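Local coordinates for coat protein (Sulfolobus turreted icosahedral virus, PDB 2BBD), which probably builds the icosahedral capsid shell as its major coat protein, and shares ancestry with capsid proteins of bacterial and eukaryotic viruses, at residues P25-I30 / I154-V159; R122-M127 / E175-T180. All blocks are in the same frame, centred on the assembly; numbering follows the deposited sequence.

Contact 1: residues P25-I30 / I154-V159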
ATOM      1  N   PRO A  25     -15.084  -1.350  14.134  1.00 24.83           N
ATOM      2  CA  PRO A  25     -16.531  -1.266  14.381  1.00 26.14           C
ATOM      3  C   PRO A  25     -17.328  -1.152  13.075  1.00 27.84           C
ATOM      4  O   PRO A  25     -16.940  -0.412  12.169  1.00 27.97           O
ATOM      5  CB  PRO A  25     -16.670  -0.006  15.240  1.00 26.02           C
ATOM      6  CG  PRO A  25     -15.297   0.170  15.846  1.00 29.55           C
ATOM      7  CD  PRO A  25     -14.385  -0.193  14.713  1.00 24.47           C
ATOM      8  N   ARG A  26     -18.443  -1.874  13.000  1.00 28.09           N
ATOM      9  CA  ARG A  26     -19.302  -1.883  11.816  1.00 27.90           C
ATOM     10  C   ARG A  26     -20.534  -1.001  11.993  1.00 29.27           C
ATOM     11  O   ARG A  26     -21.665  -1.460  11.832  1.00 28.12           O
ATOM     12  CB  ARG A  26     -19.727  -3.322  11.517  1.00 27.59           C
ATOM     13  CG  ARG A  26     -18.538  -4.247  11.334  1.00 28.11           C
ATOM     14  CD  ARG A  26     -18.934  -5.683  11.039  1.00 30.91           C
ATOM     15  NE  ARG A  26     -19.519  -6.345  12.199  1.00 35.87           N
ATOM     16  CZ  ARG A  26     -20.815  -6.340  12.493  1.00 39.88           C
ATOM     17  NH1 ARG A  26     -21.673  -5.705  11.703  1.00 41.94           N
ATOM     18  NH2 ARG A  26     -21.255  -6.979  13.569  1.00 39.15           N
ATOM     19  N   ASN A  27     -20.303   0.270  12.309  1.00 28.65           N
ATOM     20  CA  ASN A  27     -21.374   1.228  12.527  1.00 29.44           C
ATOM     21  C   ASN A  27     -22.140   1.567  11.268  1.00 29.04           C
ATOM     22  O   ASN A  27     -23.325   1.882  11.323  1.00 29.60           O
ATOM     23  CB  ASN A  27     -20.812   2.516  13.113  1.00 31.52           C
ATOM     24  CG  ASN A  27     -20.141   2.303  14.452  1.00 35.97           C
ATOM     25  OD1 ASN A  27     -19.549   3.225  15.007  1.00 37.46           O
ATOM     26  ND2 ASN A  27     -20.232   1.085  14.980  1.00 36.52           N
ATOM     27  N   ASN A  28     -21.450   1.526  10.139  1.00 27.66           N
ATOM     28  CA  ASN A  28     -22.040   1.839   8.844  1.00 25.70           C
ATOM     29  C   ASN A  28     -21.064   1.364   7.790  1.00 26.48           C
ATOM     30  O   ASN A  28     -20.091   0.658   8.100  1.00 25.14           O
ATOM     31  CB  ASN A  28     -22.226   3.350   8.693  1.00 27.28           C
ATOM     32  CG  ASN A  28     -23.596   3.821   9.131  1.00 31.74           C
ATOM     33  OD1 ASN A  28     -24.617   3.304   8.672  1.00 30.24           O
ATOM     34  ND2 ASN A  28     -23.629   4.816  10.016  1.00 29.76           N
ATOM     35  N   PHE A  29     -21.330   1.738   6.545  1.00 24.44           N
ATOM     36  CA  PHE A  29     -20.424   1.385   5.467  1.00 24.15           C
ATOM     37  C   PHE A  29     -19.141   2.167   5.764  1.00 23.63           C
ATOM     38  O   PHE A  29     -19.195   3.241   6.368  1.00 23.81           O
ATOM     39  CB  PHE A  29     -21.008   1.799   4.108  1.00 25.71           C
ATOM     40  CG  PHE A  29     -21.964   0.788   3.517  1.00 26.03           C
ATOM     41  CD1 PHE A  29     -22.093   0.666   2.133  1.00 27.79           C
ATOM     42  CD2 PHE A  29     -22.733  -0.040   4.336  1.00 26.31           C
ATOM     43  CE1 PHE A  29     -22.978  -0.268   1.569  1.00 24.94           C
ATOM     44  CE2 PHE A  29     -23.621  -0.976   3.782  1.00 26.86           C
ATOM     45  CZ  PHE A  29     -23.741  -1.088   2.400  1.00 26.78           C
ATOM     46  N   ILE A  30     -18.001   1.632   5.343  1.00 23.34           N
ATOM     47  CA  ILE A  30     -16.710   2.272   5.597  1.00 23.31           C
ATOM     48  C   ILE A  30     -16.001   2.675   4.308  1.00 24.12           C
ATOM     49  O   ILE A  30     -15.798   1.846   3.425  1.00 23.90           O
ATOM     50  CB  ILE A  30     -15.795   1.309   6.396  1.00 21.67           C
ATOM     51  CG1 ILE A  30     -16.424   1.026   7.767  1.00 19.76           C
ATOM     52  CG2 ILE A  30     -14.383   1.890   6.521  1.00 19.59           C
ATOM     53  CD1 ILE A  30     -15.779  -0.140   8.521  1.00 22.58           C
ATOM     54  N   ILE A 154     -11.844   6.183  11.584  1.00 25.59           N
ATOM     55  CA  ILE A 154     -12.645   5.585  10.532  1.00 26.71           C
ATOM     56  C   ILE A 154     -13.575   6.554   9.829  1.00 27.00           C
ATOM     57  O   ILE A 154     -14.248   7.371  10.464  1.00 28.45           O
ATOM     58  CB  ILE A 154     -13.456   4.406  11.114  1.00 28.01           C
ATOM     59  CG1 ILE A 154     -12.491   3.422  11.774  1.00 27.74           C
ATOM     60  CG2 ILE A 154     -14.259   3.699  10.020  1.00 27.96           C
ATOM     61  CD1 ILE A 154     -13.162   2.436  12.666  1.00 34.05           C
ATOM     62  N   THR A 155     -13.585   6.480   8.504  1.00 25.24           N
ATOM     63  CA  THR A 155     -14.478   7.313   7.723  1.00 25.01           C
ATOM     64  C   THR A 155     -15.641   6.407   7.313  1.00 24.66           C
ATOM     65  O   THR A 155     -15.446   5.405   6.632  1.00 24.56           O
ATOM     66  CB  THR A 155     -13.795   7.875   6.466  1.00 24.57           C
ATOM     67  OG1 THR A 155     -12.757   8.790   6.842  1.00 24.85           O
ATOM     68  CG2 THR A 155     -14.816   8.608   5.609  1.00 24.75           C
ATOM     69  N   TYR A 156     -16.843   6.753   7.764  1.00 25.19           N
ATOM     70  CA  TYR A 156     -18.033   5.971   7.454  1.00 26.20           C
ATOM     71  C   TYR A 156     -18.899   6.664   6.430  1.00 26.65           C
ATOM     72  O   TYR A 156     -18.674   7.814   6.076  1.00 30.36           O
ATOM     73  CB  TYR A 156     -18.904   5.774   8.699  1.00 23.68           C
ATOM     74  CG  TYR A 156     -18.340   4.858   9.747  1.00 26.56           C
ATOM     75  CD1 TYR A 156     -17.782   5.365  10.915  1.00 27.48           C
ATOM     76  CD2 TYR A 156     -18.401   3.478   9.591  1.00 24.90           C
ATOM     77  CE1 TYR A 156     -17.304   4.517  11.909  1.00 28.41           C
ATOM     78  CE2 TYR A 156     -17.924   2.622  10.571  1.00 26.26           C
ATOM     79  CZ  TYR A 156     -17.377   3.145  11.727  1.00 27.61           C
ATOM     80  OH  TYR A 156     -16.881   2.295  12.684  1.00 32.48           O
ATOM     81  N   GLU A 157     -19.896   5.937   5.958  1.00 28.70           N
ATOM     82  CA  GLU A 157     -20.881   6.484   5.046  1.00 29.66           C
ATOM     83  C   GLU A 157     -22.173   5.787   5.438  1.00 29.20           C
ATOM     84  O   GLU A 157     -22.238   4.553   5.504  1.00 27.32           O
ATOM     85  CB  GLU A 157     -20.567   6.199   3.576  1.00 31.23           C
ATOM     86  CG  GLU A 157     -21.437   7.035   2.639  1.00 33.69           C
ATOM     87  CD  GLU A 157     -21.198   6.747   1.168  1.00 34.71           C
ATOM     88  OE1 GLU A 157     -20.026   6.630   0.756  1.00 35.46           O
ATOM     89  OE2 GLU A 157     -22.189   6.652   0.418  1.00 38.24           O
ATOM     90  N   ARG A 158     -23.185   6.583   5.741  1.00 28.03           N
ATOM     91  CA  ARG A 158     -24.464   6.033   6.120  1.00 31.14           C
ATOM     92  C   ARG A 158     -25.229   5.722   4.840  1.00 31.85           C
ATOM     93  O   ARG A 158     -25.813   6.606   4.211  1.00 32.74           O
ATOM     94  CB  ARG A 158     -25.228   7.031   6.992  1.00 30.80           C
ATOM     95  CG  ARG A 158     -26.625   6.580   7.328  1.00 37.99           C
ATOM     96  CD  ARG A 158     -27.204   7.365   8.488  1.00 42.43           C
ATOM     97  NE  ARG A 158     -28.649   7.172   8.580  1.00 47.50           N
ATOM     98  CZ  ARG A 158     -29.528   7.754   7.768  1.00 49.56           C
ATOM     99  NH1 ARG A 158     -29.104   8.567   6.807  1.00 49.69           N
ATOM    100  NH2 ARG A 158     -30.829   7.524   7.915  1.00 50.78           N
ATOM    101  N   VAL A 159     -25.197   4.456   4.453  1.00 32.07           N
ATOM    102  CA  VAL A 159     -25.872   3.998   3.252  1.00 33.47           C
ATOM    103  C   VAL A 159     -27.178   3.331   3.658  1.00 32.85           C
ATOM    104  O   VAL A 159     -27.187   2.318   4.362  1.00 31.98           O
ATOM    105  CB  VAL A 159     -24.982   3.008   2.476  1.00 32.91           C
ATOM    106  CG1 VAL A 159     -25.662   2.585   1.196  1.00 34.90           C
ATOM    107  CG2 VAL A 159     -23.645   3.671   2.162  1.00 34.52           C
TER
HETATM  108  O   HOH W   1     -24.505   2.330   6.146  1.00 31.99           O
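The hydroxyl of Y156 donates to the carbonyl of P25, Y156 OH to P25 O 2.8 Å, with the donor standing above the carbonyl plane at a C=O...OH angle of 117°. Backbone bonds make F29 and E157 an antiparallel hydrogen-bonded pair: E157 N reaches F29 O at 2.8 Å, whereas the return bond from F29 N to E157 O, 3.1 Å, is weak, its N-H...O angle being 126°. Next to this pair, where 25-28 is loop, water 1 bridges the segments, donating to N28 OD1 and accepting from V159 N at 2.8 Å.

Both aromatic rings are covered by aliphatic carbons. CB of N27 lies over one face of Y156, 4.1 Å from the ring centroid, and CG2 of I154 over the opposite face, each offset toward the rim. A chi1 of -70° sets CG of Y156 beside its own backbone N; the side chain lies side by side with I30, with I30 CG1 3.6 Å from Y156 CE2. V159 CB sits over the F29 ring, 3.8 Å from its centroid.

E157 forms salt bridges with R31 and R122, and N28 ND2 bonds to Y4. In the sheet, probably part of a double jelly-roll, strand 145-158 lies between strands 2-13 and 29-43, the latter also flanked by strand 108-123.

Contact 2: residues R122-M127 / E175-T180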
ATOM      1  N   ARG A 122     -16.197   1.672  -0.841  1.00 28.27           N
ATOM      2  CA  ARG A 122     -17.378   1.871  -0.003  1.00 29.63           C
ATOM      3  C   ARG A 122     -17.797   0.491   0.472  1.00 27.48           C
ATOM      4  O   ARG A 122     -18.759  -0.090  -0.009  1.00 29.38           O
ATOM      5  CB  ARG A 122     -18.513   2.559  -0.764  1.00 30.76           C
ATOM      6  CG  ARG A 122     -19.448   3.302   0.177  1.00 35.69           C
ATOM      7  CD  ARG A 122     -20.597   3.973  -0.545  1.00 36.79           C
ATOM      8  NE  ARG A 122     -21.471   2.998  -1.186  1.00 35.71           N
ATOM      9  CZ  ARG A 122     -22.627   3.310  -1.766  1.00 38.38           C
ATOM     10  NH1 ARG A 122     -23.045   4.574  -1.781  1.00 35.82           N
ATOM     11  NH2 ARG A 122     -23.364   2.359  -2.324  1.00 32.72           N
ATOM     12  N   PHE A 123     -17.023  -0.023   1.422  1.00 27.06           N
ATOM     13  CA  PHE A 123     -17.205  -1.346   2.003  1.00 25.44           C
ATOM     14  C   PHE A 123     -18.489  -1.483   2.822  1.00 26.45           C
ATOM     15  O   PHE A 123     -18.748  -0.688   3.725  1.00 28.40           O
ATOM     16  CB  PHE A 123     -15.991  -1.655   2.878  1.00 23.65           C
ATOM     17  CG  PHE A 123     -15.866  -3.090   3.262  1.00 22.47           C
ATOM     18  CD1 PHE A 123     -15.494  -4.041   2.324  1.00 23.00           C
ATOM     19  CD2 PHE A 123     -16.118  -3.493   4.572  1.00 23.72           C
ATOM     20  CE1 PHE A 123     -15.370  -5.389   2.683  1.00 24.55           C
ATOM     21  CE2 PHE A 123     -15.997  -4.835   4.944  1.00 23.95           C
ATOM     22  CZ  PHE A 123     -15.621  -5.785   3.997  1.00 23.48           C
ATOM     23  N   PRO A 124     -19.310  -2.501   2.513  1.00 26.64           N
ATOM     24  CA  PRO A 124     -20.575  -2.745   3.221  1.00 26.58           C
ATOM     25  C   PRO A 124     -20.304  -3.428   4.567  1.00 27.22           C
ATOM     26  O   PRO A 124     -20.683  -4.587   4.794  1.00 27.39           O
ATOM     27  CB  PRO A 124     -21.335  -3.633   2.243  1.00 25.68           C
ATOM     28  CG  PRO A 124     -20.231  -4.487   1.664  1.00 26.73           C
ATOM     29  CD  PRO A 124     -19.094  -3.494   1.440  1.00 25.38           C
ATOM     30  N   ALA A 125     -19.648  -2.691   5.456  1.00 26.57           N
ATOM     31  CA  ALA A 125     -19.256  -3.203   6.763  1.00 26.48           C
ATOM     32  C   ALA A 125     -20.394  -3.751   7.614  1.00 27.46           C
ATOM     33  O   ALA A 125     -20.206  -4.706   8.356  1.00 27.18           O
ATOM     34  CB  ALA A 125     -18.504  -2.124   7.527  1.00 22.26           C
ATOM     35  N   THR A 126     -21.573  -3.153   7.506  1.00 29.82           N
ATOM     36  CA  THR A 126     -22.718  -3.606   8.286  1.00 31.18           C
ATOM     37  C   THR A 126     -23.256  -4.954   7.802  1.00 32.41           C
ATOM     38  O   THR A 126     -24.134  -5.539   8.427  1.00 32.55           O
ATOM     39  CB  THR A 126     -23.856  -2.572   8.246  1.00 31.13           C
ATOM     40  OG1 THR A 126     -24.253  -2.348   6.888  1.00 31.28           O
ATOM     41  CG2 THR A 126     -23.397  -1.255   8.854  1.00 30.91           C
HETATM   42  N   MSE A 127     -22.710  -5.463   6.702  1.00 34.04           N
HETATM   43  CA  MSE A 127     -23.174  -6.731   6.157  1.00 33.74           C
HETATM   44  C   MSE A 127     -22.181  -7.876   6.308  1.00 32.54           C
HETATM   45  O   MSE A 127     -22.464  -9.012   5.912  1.00 32.80           O
HETATM   46  CB  MSE A 127     -23.550  -6.539   4.685  1.00 37.01           C
HETATM   47  CG  MSE A 127     -24.737  -5.598   4.506  1.00 42.02           C
HETATM   48 SE   MSE A 127     -25.309  -5.352   2.671  1.00 53.12          SE
HETATM   49  CE  MSE A 127     -26.164  -7.073   2.393  1.00 47.61           C
ATOM     50  N   GLU A 175     -25.307 -11.433  -0.262  1.00 36.42           N
ATOM     51  CA  GLU A 175     -24.317 -11.077   0.754  1.00 36.40           C
ATOM     52  C   GLU A 175     -23.954  -9.592   0.810  1.00 34.97           C
ATOM     53  O   GLU A 175     -23.888  -9.011   1.892  1.00 36.24           O
ATOM     54  CB  GLU A 175     -23.050 -11.909   0.559  1.00 38.20           C
ATOM     55  CG  GLU A 175     -23.292 -13.404   0.706  1.00 45.42           C
ATOM     56  CD  GLU A 175     -22.009 -14.221   0.716  1.00 49.90           C
ATOM     57  OE1 GLU A 175     -22.108 -15.469   0.731  1.00 55.11           O
ATOM     58  OE2 GLU A 175     -20.907 -13.627   0.713  1.00 51.00           O
HETATM   59  N   MSE A 176     -23.725  -8.976  -0.345  1.00 33.67           N
HETATM   60  CA  MSE A 176     -23.361  -7.561  -0.386  1.00 34.82           C
HETATM   61  C   MSE A 176     -24.082  -6.819  -1.499  1.00 34.87           C
HETATM   62  O   MSE A 176     -24.697  -7.431  -2.370  1.00 35.94           O
HETATM   63  CB  MSE A 176     -21.860  -7.390  -0.637  1.00 35.85           C
HETATM   64  CG  MSE A 176     -20.932  -8.182   0.252  1.00 38.08           C
HETATM   65 SE   MSE A 176     -19.082  -7.770  -0.267  1.00 48.92          SE
HETATM   66  CE  MSE A 176     -18.218  -7.975   1.463  1.00 40.61           C
ATOM     67  N   PRO A 177     -24.006  -5.478  -1.487  1.00 33.93           N
ATOM     68  CA  PRO A 177     -24.672  -4.715  -2.544  1.00 33.00           C
ATOM     69  C   PRO A 177     -24.090  -5.129  -3.895  1.00 34.44           C
ATOM     70  O   PRO A 177     -22.910  -5.492  -3.991  1.00 33.78           O
ATOM     71  CB  PRO A 177     -24.338  -3.267  -2.189  1.00 30.86           C
ATOM     72  CG  PRO A 177     -24.253  -3.304  -0.697  1.00 30.54           C
ATOM     73  CD  PRO A 177     -23.493  -4.584  -0.432  1.00 31.16           C
ATOM     74  N   LEU A 178     -24.923  -5.084  -4.932  1.00 34.23           N
ATOM     75  CA  LEU A 178     -24.507  -5.447  -6.283  1.00 33.15           C
ATOM     76  C   LEU A 178     -23.360  -4.565  -6.776  1.00 32.39           C
ATOM     77  O   LEU A 178     -22.403  -5.062  -7.364  1.00 33.55           O
ATOM     78  CB  LEU A 178     -25.690  -5.315  -7.249  1.00 34.68           C
ATOM     79  CG  LEU A 178     -25.458  -5.701  -8.713  1.00 36.43           C
ATOM     80  CD1 LEU A 178     -25.302  -7.216  -8.822  1.00 36.01           C
ATOM     81  CD2 LEU A 178     -26.644  -5.230  -9.560  1.00 37.35           C
ATOM     82  N   ALA A 179     -23.470  -3.260  -6.534  1.00 31.23           N
ATOM     83  CA  ALA A 179     -22.463  -2.291  -6.968  1.00 33.18           C
ATOM     84  C   ALA A 179     -21.239  -2.214  -6.053  1.00 34.52           C
ATOM     85  O   ALA A 179     -20.631  -1.150  -5.903  1.00 37.87           O
ATOM     86  CB  ALA A 179     -23.100  -0.903  -7.083  1.00 30.56           C
ATOM     87  N   THR A 180     -20.864  -3.337  -5.456  1.00 33.30           N
ATOM     88  CA  THR A 180     -19.727  -3.355  -4.553  1.00 31.52           C
ATOM     89  C   THR A 180     -18.360  -3.507  -5.225  1.00 31.95           C
ATOM     90  O   THR A 180     -18.146  -4.404  -6.044  1.00 30.28           O
ATOM     91  CB  THR A 180     -19.874  -4.482  -3.501  1.00 31.79           C
ATOM     92  OG1 THR A 180     -20.955  -4.170  -2.611  1.00 28.52           O
ATOM     93  CG2 THR A 180     -18.577  -4.641  -2.691  1.00 31.06           C
TER
HETATM   94  O   HOH W   2     -20.979  -1.910  -1.147  1.00 31.60           O
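P124 and P177 meet obliquely, with CB of P124 3.6 Å from CD of P177. The selenomethionine M176 crosses P124 at about a right angle: its CB, CG, SE and CE all lie about 4.0 Å from P124 CG. Its CE also reaches the F123 ring obliquely, M176 CE lying 4.0 Å from F123 CE1. M127, likewise a selenomethionine, slides past P177 in the opposite direction, with M127 SE 3.7 Å from P177 CD. The M127 chain bends at chi3 (74°), which places CE beside the carbonyl oxygen of E175.

The backbone presents these side chains through two kinds of turn. P124 is the centre of an inverse gamma turn, closed by a weak bond from A125 N to F123 O and followed by the 3-10 segment 125-127, while P177 to T180 form a type I beta turn. OG1 of T180 donates to P177 O at 2.7 Å, a side-chain bond across that turn.

No direct hydrogen bond joins the segments; instead, water 2 donates to R122 O at 3.1 Å and to T180 OG1 at 2.7 Å. F29 of strand 29-43 touches both prolines, and the F123 ring meets Y68 edge-to-face.

The centres of contacts 1 and 2 lie about 11 Å apart, on the same side of the chain's centre. Their segments alternate along the chain, 25-30, 122-127, 154-159 and 175-180, so the two closures cross. Strands 29-43 and 108-123 are neighbours in one antiparallel sheet, and a probable hydrogen bond from I30 N to F123 O, 2.9 Å, joins the contacts there. A salt bridge, E157 OE2 to R122 NH1 at 3.1 Å, adds a side-chain connection. Contact 1 pairs strands within the sheet, while contact 2 packs the corner at the end of strand 108-123 against the loop that leads into strand 182-193 of the neighbouring mixed sheet, consistent with the double jelly-roll of this capsid lineage.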